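Local atomic coordinates of 3-hydroxyisobutyrate dehydrogenase (Thermus thermophilus, PDB entry 2CVZ), a protein that probably oxidises 3-hydroxyisobutyrate to methylmalonate semialdehyde in valine breakdown, using NADP as its cofactor. Residues 88-101 with 156-168. Sequence-based numbering, arbitrary orientation.
With NDP (NADPH dihydro-nicotinamide-adenine-dinucleotide phosphate), chain G.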
loop_
_atom_site.group_PDB
_atom_site.type_symbol
_atom_site.label_atom_id
_atom_site.label_comp_id
_atom_site.label_asym_id
_atom_site.label_seq_id
_atom_site.Cartn_x
_atom_site.Cartn_y
_atom_site.Cartn_z
ATOM N N ASP C 88 -2.494 -21.193 -28.119
ATOM C CA ASP C 88 -2.482 -19.757 -27.884
ATOM C C ASP C 88 -1.399 -19.298 -26.908
ATOM O O ASP C 88 -1.520 -19.489 -25.696
ATOM C CB ASP C 88 -3.867 -19.328 -27.390
ATOM C CG ASP C 88 -4.017 -17.829 -27.304
ATOM O OD1 ASP C 88 -3.255 -17.115 -27.987
ATOM O OD2 ASP C 88 -4.915 -17.367 -26.564
ATOM N N ALA C 89 -0.346 -18.685 -27.450
ATOM C CA ALA C 89 0.778 -18.199 -26.654
ATOM C C ALA C 89 0.551 -16.781 -26.136
ATOM O O ALA C 89 1.434 -16.186 -25.517
ATOM C CB ALA C 89 2.069 -18.260 -27.479
ATOM N N THR C 90 -0.631 -16.238 -26.403
ATOM C CA THR C 90 -0.977 -14.906 -25.924
ATOM C C THR C 90 -1.080 -14.995 -24.404
ATOM O O THR C 90 -1.444 -16.042 -23.873
ATOM C CB THR C 90 -2.367 -14.463 -26.445
ATOM O OG1 THR C 90 -2.371 -14.441 -27.877
ATOM C CG2 THR C 90 -2.731 -13.080 -25.909
ATOM N N SER C 91 -0.733 -13.921 -23.701
ATOM C CA SER C 91 -0.903 -13.915 -22.253
ATOM C C SER C 91 -2.354 -13.452 -22.165
ATOM O O SER C 91 -2.637 -12.251 -22.135
ATOM C CB SER C 91 0.034 -12.902 -21.593
ATOM O OG SER C 91 1.377 -13.350 -21.651
ATOM N N GLY C 92 -3.270 -14.417 -22.160
ATOM C CA GLY C 92 -4.685 -14.096 -22.149
ATOM C C GLY C 92 -5.462 -14.229 -20.855
ATOM O O GLY C 92 -4.906 -14.507 -19.797
ATOM N N GLU C 93 -6.770 -14.017 -20.967
ATOM C CA GLU C 93 -7.690 -14.081 -19.837
ATOM C C GLU C 93 -8.282 -15.479 -19.701
ATOM O O GLU C 93 -8.820 -16.031 -20.660
ATOM C CB GLU C 93 -8.819 -13.068 -20.033
ATOM C CG GLU C 93 -8.361 -11.624 -20.084
ATOM C CD GLU C 93 -9.482 -10.679 -20.465
ATOM O OE1 GLU C 93 -10.599 -10.835 -19.928
ATOM O OE2 GLU C 93 -9.247 -9.776 -21.296
ATOM N N PRO C 94 -8.194 -16.067 -18.499
ATOM C CA PRO C 94 -8.724 -17.410 -18.250
ATOM C C PRO C 94 -10.168 -17.635 -18.696
ATOM O O PRO C 94 -10.442 -18.534 -19.492
ATOM C CB PRO C 94 -8.548 -17.570 -16.742
ATOM C CG PRO C 94 -7.290 -16.803 -16.483
ATOM C CD PRO C 94 -7.519 -15.543 -17.297
ATOM N N GLU C 95 -11.089 -16.821 -18.191
ATOM C CA GLU C 95 -12.500 -16.982 -18.532
ATOM C C GLU C 95 -12.823 -16.764 -20.009
ATOM O O GLU C 95 -13.502 -17.585 -20.626
ATOM C CB GLU C 95 -13.364 -16.054 -17.673
ATOM C CG GLU C 95 -14.807 -16.512 -17.567
ATOM C CD GLU C 95 -14.915 -17.971 -17.145
ATOM O OE1 GLU C 95 -14.308 -18.341 -16.114
ATOM O OE2 GLU C 95 -15.603 -18.750 -17.843
ATOM N N ALA C 96 -12.342 -15.665 -20.579
ATOM C CA ALA C 96 -12.600 -15.379 -21.984
ATOM C C ALA C 96 -12.018 -16.487 -22.856
ATOM O O ALA C 96 -12.560 -16.810 -23.913
ATOM C CB ALA C 96 -11.993 -14.037 -22.370
ATOM N N SER C 97 -10.913 -17.073 -22.407
ATOM C CA SER C 97 -10.276 -18.139 -23.163
ATOM C C SER C 97 -11.103 -19.412 -23.106
ATOM O O SER C 97 -11.143 -20.168 -24.075
ATOM C CB SER C 97 -8.863 -18.398 -22.634
ATOM O OG SER C 97 -8.027 -17.278 -22.883
ATOM N N ARG C 98 -11.769 -19.651 -21.978
ATOM C CA ARG C 98 -12.603 -20.844 -21.844
ATOM C C ARG C 98 -13.779 -20.771 -22.811
ATOM O O ARG C 98 -14.142 -21.767 -23.434
ATOM C CB ARG C 98 -13.143 -20.989 -20.421
ATOM C CG ARG C 98 -12.090 -21.234 -19.369
ATOM C CD ARG C 98 -12.736 -21.697 -18.074
ATOM N NE ARG C 98 -11.785 -21.707 -16.968
ATOM C CZ ARG C 98 -11.433 -20.631 -16.271
ATOM N NH1 ARG C 98 -11.958 -19.448 -16.557
ATOM N NH2 ARG C 98 -10.550 -20.741 -15.288
ATOM N N ARG C 99 -14.383 -19.593 -22.926
ATOM C CA ARG C 99 -15.506 -19.428 -23.836
ATOM C C ARG C 99 -15.021 -19.611 -25.265
ATOM O O ARG C 99 -15.718 -20.189 -26.098
ATOM C CB ARG C 99 -16.144 -18.048 -23.667
ATOM C CG ARG C 99 -16.961 -17.902 -22.391
ATOM C CD ARG C 99 -17.802 -16.635 -22.423
ATOM N NE ARG C 99 -16.998 -15.428 -22.259
ATOM C CZ ARG C 99 -16.477 -15.034 -21.101
ATOM N NH1 ARG C 99 -16.678 -15.751 -20.003
ATOM N NH2 ARG C 99 -15.758 -13.923 -21.041
ATOM N N LEU C 100 -13.819 -19.118 -25.544
ATOM C CA LEU C 100 -13.242 -19.251 -26.876
ATOM C C LEU C 100 -13.044 -20.732 -27.177
ATOM O O LEU C 100 -13.317 -21.194 -28.286
ATOM C CB LEU C 100 -11.897 -18.517 -26.952
ATOM C CG LEU C 100 -11.127 -18.659 -28.268
ATOM C CD1 LEU C 100 -11.960 -18.115 -29.416
ATOM C CD2 LEU C 100 -9.805 -17.917 -28.169
ATOM N N ALA C 101 -12.577 -21.476 -26.178
ATOM C CA ALA C 101 -12.351 -22.908 -26.334
ATOM C C ALA C 101 -13.658 -23.610 -26.702
ATOM O O ALA C 101 -13.688 -24.449 -27.601
ATOM C CB ALA C 101 -11.781 -23.495 -25.045
ATOM N N GLY C 156 -2.951 -27.487 -15.831
ATOM C CA GLY C 156 -4.367 -27.702 -15.578
ATOM C C GLY C 156 -5.245 -27.573 -16.807
ATOM O O GLY C 156 -4.748 -27.609 -17.931
ATOM N N PRO C 157 -6.567 -27.435 -16.624
ATOM C CA PRO C 157 -7.512 -27.297 -17.737
ATOM C C PRO C 157 -7.371 -25.934 -18.414
ATOM O O PRO C 157 -6.569 -25.105 -17.983
ATOM C CB PRO C 157 -8.866 -27.468 -17.054
ATOM C CG PRO C 157 -8.626 -26.856 -15.705
ATOM C CD PRO C 157 -7.279 -27.437 -15.333
ATOM N N VAL C 158 -8.146 -25.711 -19.472
ATOM C CA VAL C 158 -8.102 -24.442 -20.195
ATOM C C VAL C 158 -8.234 -23.270 -19.229
ATOM O O VAL C 158 -9.128 -23.255 -18.380
ATOM C CB VAL C 158 -9.235 -24.354 -21.242
ATOM C CG1 VAL C 158 -9.272 -22.958 -21.866
ATOM C CG2 VAL C 158 -9.027 -25.408 -22.319
ATOM N N GLY C 159 -7.338 -22.296 -19.361
ATOM C CA GLY C 159 -7.371 -21.127 -18.501
ATOM C C GLY C 159 -6.314 -21.145 -17.413
ATOM O O GLY C 159 -5.843 -20.092 -16.982
ATOM N N ALA C 160 -5.931 -22.340 -16.973
ATOM C CA ALA C 160 -4.928 -22.481 -15.922
ATOM C C ALA C 160 -3.568 -21.957 -16.363
ATOM O O ALA C 160 -2.804 -21.443 -15.550
ATOM C CB ALA C 160 -4.813 -23.940 -15.498
ATOM N N GLY C 161 -3.264 -22.097 -17.650
ATOM C CA GLY C 161 -1.992 -21.616 -18.158
ATOM C C GLY C 161 -1.932 -20.102 -18.077
ATOM O O GLY C 161 -0.949 -19.534 -17.603
ATOM N N HIS C 162 -2.993 -19.447 -18.540
ATOM C CA HIS C 162 -3.065 -17.992 -18.510
ATOM C C HIS C 162 -3.005 -17.484 -17.074
ATOM O O HIS C 162 -2.419 -16.440 -16.800
ATOM C CB HIS C 162 -4.364 -17.500 -19.155
ATOM C CG HIS C 162 -4.422 -17.702 -20.636
ATOM N ND1 HIS C 162 -3.376 -17.381 -21.474
ATOM C CD2 HIS C 162 -5.415 -18.163 -21.433
ATOM C CE1 HIS C 162 -3.721 -17.636 -22.723
ATOM N NE2 HIS C 162 -4.952 -18.113 -22.728
ATOM N N ALA C 163 -3.619 -18.228 -16.162
ATOM C CA ALA C 163 -3.634 -17.846 -14.755
ATOM C C ALA C 163 -2.233 -17.876 -14.157
ATOM O O ALA C 163 -1.822 -16.935 -13.478
ATOM C CB ALA C 163 -4.556 -18.772 -13.975
ATOM N N VAL C 164 -1.499 -18.958 -14.405
ATOM C CA VAL C 164 -0.143 -19.071 -13.883
ATOM C C VAL C 164 0.750 -17.996 -14.493
ATOM O O VAL C 164 1.617 -17.438 -13.817
ATOM C CB VAL C 164 0.460 -20.464 -14.180
ATOM C CG1 VAL C 164 1.921 -20.501 -13.767
ATOM C CG2 VAL C 164 -0.322 -21.530 -13.429
ATOM N N LYS C 165 0.536 -17.704 -15.771
ATOM C CA LYS C 165 1.328 -16.685 -16.451
ATOM C C LYS C 165 1.096 -15.324 -15.805
ATOM O O LYS C 165 2.041 -14.583 -15.552
ATOM C CB LYS C 165 0.967 -16.620 -17.940
ATOM C CG LYS C 165 1.619 -15.459 -18.706
ATOM C CD LYS C 165 3.150 -15.487 -18.632
ATOM C CE LYS C 165 3.761 -14.319 -19.402
ATOM N NZ LYS C 165 5.245 -14.243 -19.246
ATOM N N ALA C 166 -0.166 -15.004 -15.540
ATOM C CA ALA C 166 -0.510 -13.726 -14.928
ATOM C C ALA C 166 0.145 -13.577 -13.562
ATOM O O ALA C 166 0.700 -12.527 -13.242
ATOM C CB ALA C 166 -2.031 -13.592 -14.802
ATOM N N ILE C 167 0.085 -14.626 -12.751
ATOM C CA ILE C 167 0.694 -14.566 -11.434
ATOM C C ILE C 167 2.210 -14.446 -11.559
ATOM O O ILE C 167 2.841 -13.699 -10.819
ATOM C CB ILE C 167 0.317 -15.806 -10.589
ATOM C CG1 ILE C 167 -1.174 -15.755 -10.250
ATOM C CG2 ILE C 167 1.135 -15.843 -9.309
ATOM C CD1 ILE C 167 -1.596 -14.477 -9.531
ATOM N N ASN C 168 2.797 -15.175 -12.503
ATOM C CA ASN C 168 4.241 -15.099 -12.700
ATOM C C ASN C 168 4.654 -13.657 -12.998
ATOM O O ASN C 168 5.618 -13.146 -12.426
ATOM C CB ASN C 168 4.681 -15.991 -13.862
ATOM C CG ASN C 168 6.127 -15.750 -14.258
ATOM O OD1 ASN C 168 7.054 -16.179 -13.569
ATOM N ND2 ASN C 168 6.325 -15.039 -15.367
HETATM P PA NDP G . 3.991 -7.016 -29.986
HETATM O O1A NDP G . 5.376 -6.997 -30.372
HETATM O O2A NDP G . 3.217 -5.780 -29.613
HETATM O O5B NDP G . 3.211 -7.802 -31.192
HETATM C C5B NDP G . 1.787 -7.955 -31.138
HETATM C C4B NDP G . 1.468 -8.727 -32.410
HETATM O O4B NDP G . 0.021 -8.868 -32.431
HETATM C C3B NDP G . 1.879 -8.114 -33.709
HETATM O O3B NDP G . 2.274 -9.168 -34.626
HETATM C C2B NDP G . 0.662 -7.442 -34.216
HETATM O O2B NDP G . 0.580 -7.136 -35.610
HETATM C C1B NDP G . -0.403 -8.348 -33.681
HETATM N N9A NDP G . -1.718 -7.664 -33.543
HETATM C C8A NDP G . -2.064 -6.575 -32.709
HETATM N N7A NDP G . -3.333 -6.249 -32.862
HETATM C C5A NDP G . -3.843 -7.110 -33.794
HETATM C C6A NDP G . -5.117 -7.282 -34.384
HETATM N N6A NDP G . -6.131 -6.488 -34.038
HETATM N N1A NDP G . -5.297 -8.262 -35.304
HETATM C C2A NDP G . -4.265 -9.065 -35.653
HETATM N N3A NDP G . -3.026 -8.986 -35.156
HETATM C C4A NDP G . -2.877 -7.977 -34.219
HETATM O O3 NDP G . 3.759 -8.046 -28.819
HETATM P PN NDP G . 4.648 -9.066 -27.970
HETATM O O1N NDP G . 5.658 -8.267 -27.269
HETATM O O2N NDP G . 5.054 -10.102 -28.977
HETATM O O5D NDP G . 3.530 -9.715 -27.034
HETATM C C5D NDP G . 2.458 -10.559 -27.568
HETATM C C4D NDP G . 1.906 -11.401 -26.376
HETATM O O4D NDP G . 3.015 -12.055 -25.764
HETATM C C3D NDP G . 1.301 -10.520 -25.279
HETATM O O3D NDP G . 0.133 -11.167 -24.754
HETATM C C2D NDP G . 2.412 -10.352 -24.276
HETATM O O2D NDP G . 1.872 -9.957 -23.027
HETATM C C1D NDP G . 3.000 -11.823 -24.353
HETATM N N1N NDP G . 4.407 -11.962 -23.865
HETATM C C2N NDP G . 5.347 -10.953 -24.219
HETATM C C3N NDP G . 6.705 -11.141 -23.735
HETATM C C7N NDP G . 7.743 -10.157 -24.059
HETATM O O7N NDP G . 8.821 -10.069 -23.436
HETATM N N7N NDP G . 7.567 -9.299 -25.082
HETATM C C4N NDP G . 7.000 -12.276 -22.966
HETATM C C5N NDP G . 6.077 -13.228 -22.642
HETATM C C6N NDP G . 4.781 -13.074 -23.091
HETATM P P2B NDP G . 1.280 -5.920 -36.278
HETATM O O1X NDP G . 0.438 -5.676 -37.467
HETATM O O2X NDP G . 2.680 -6.302 -36.608
HETATM O O3X NDP G . 1.257 -4.726 -35.326
HETATM O O HOH W 1 -2.143 -14.489 -18.889
HETATM O O HOH W 2 -11.408 -24.770 -17.829
#
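The imidazole of His162 packs against the loop 90-93, with Gly92 CA over one face, 3.7 Å from the ring centroid in a CH-pi contact. Thr90 O sits at the ring edge, 3.0 Å from His162 CE1. With CG beside its own backbone N (chi1 -70°), the ring reaches into the bend between strand 85-88 and helix 94-105. There its NE2 is hydrogen-bonded to Tyr111, whose hydroxyl also bonds Asp88 OD2; the Asp88 carboxylate plane is turned 74° from that of the ring. Cut back to an alanine, this position would probably leave a gap against Gly92 and the Tyr111 hydroxyl without one of its partners. Nearby, water 1 donates to both Gly92 O and His162 O. The contact brings the Rossmann-type nucleotide-binding domain against the first turns of long helix 160-188; the axes of 94-101 and 160-168 run nearly antiparallel (159°) and come within 9.2 Å. Just before that helix, in the type II turn from Pro157 to Ala160, Val158 directs CG1 between Arg98 and Ala101, 4.1 Å from Ala101 CB. Arg98 runs past this valine in the opposite direction; water 2 donates to Val158 O and weakly accepts from Arg98 NE. The Pro94 ring packs over the N-cap residue and first turn of the helix, its CG 3.6 Å from Gly159 O and 4.2 Å from Ala163 CB. Toward the cofactor, Ser91 N donates to O3D of NADPH at 3.1 Å, while Lys165 passes Ser91 OG and is hydrogen-bonded through NZ to Val116 O and Asn169 OD1.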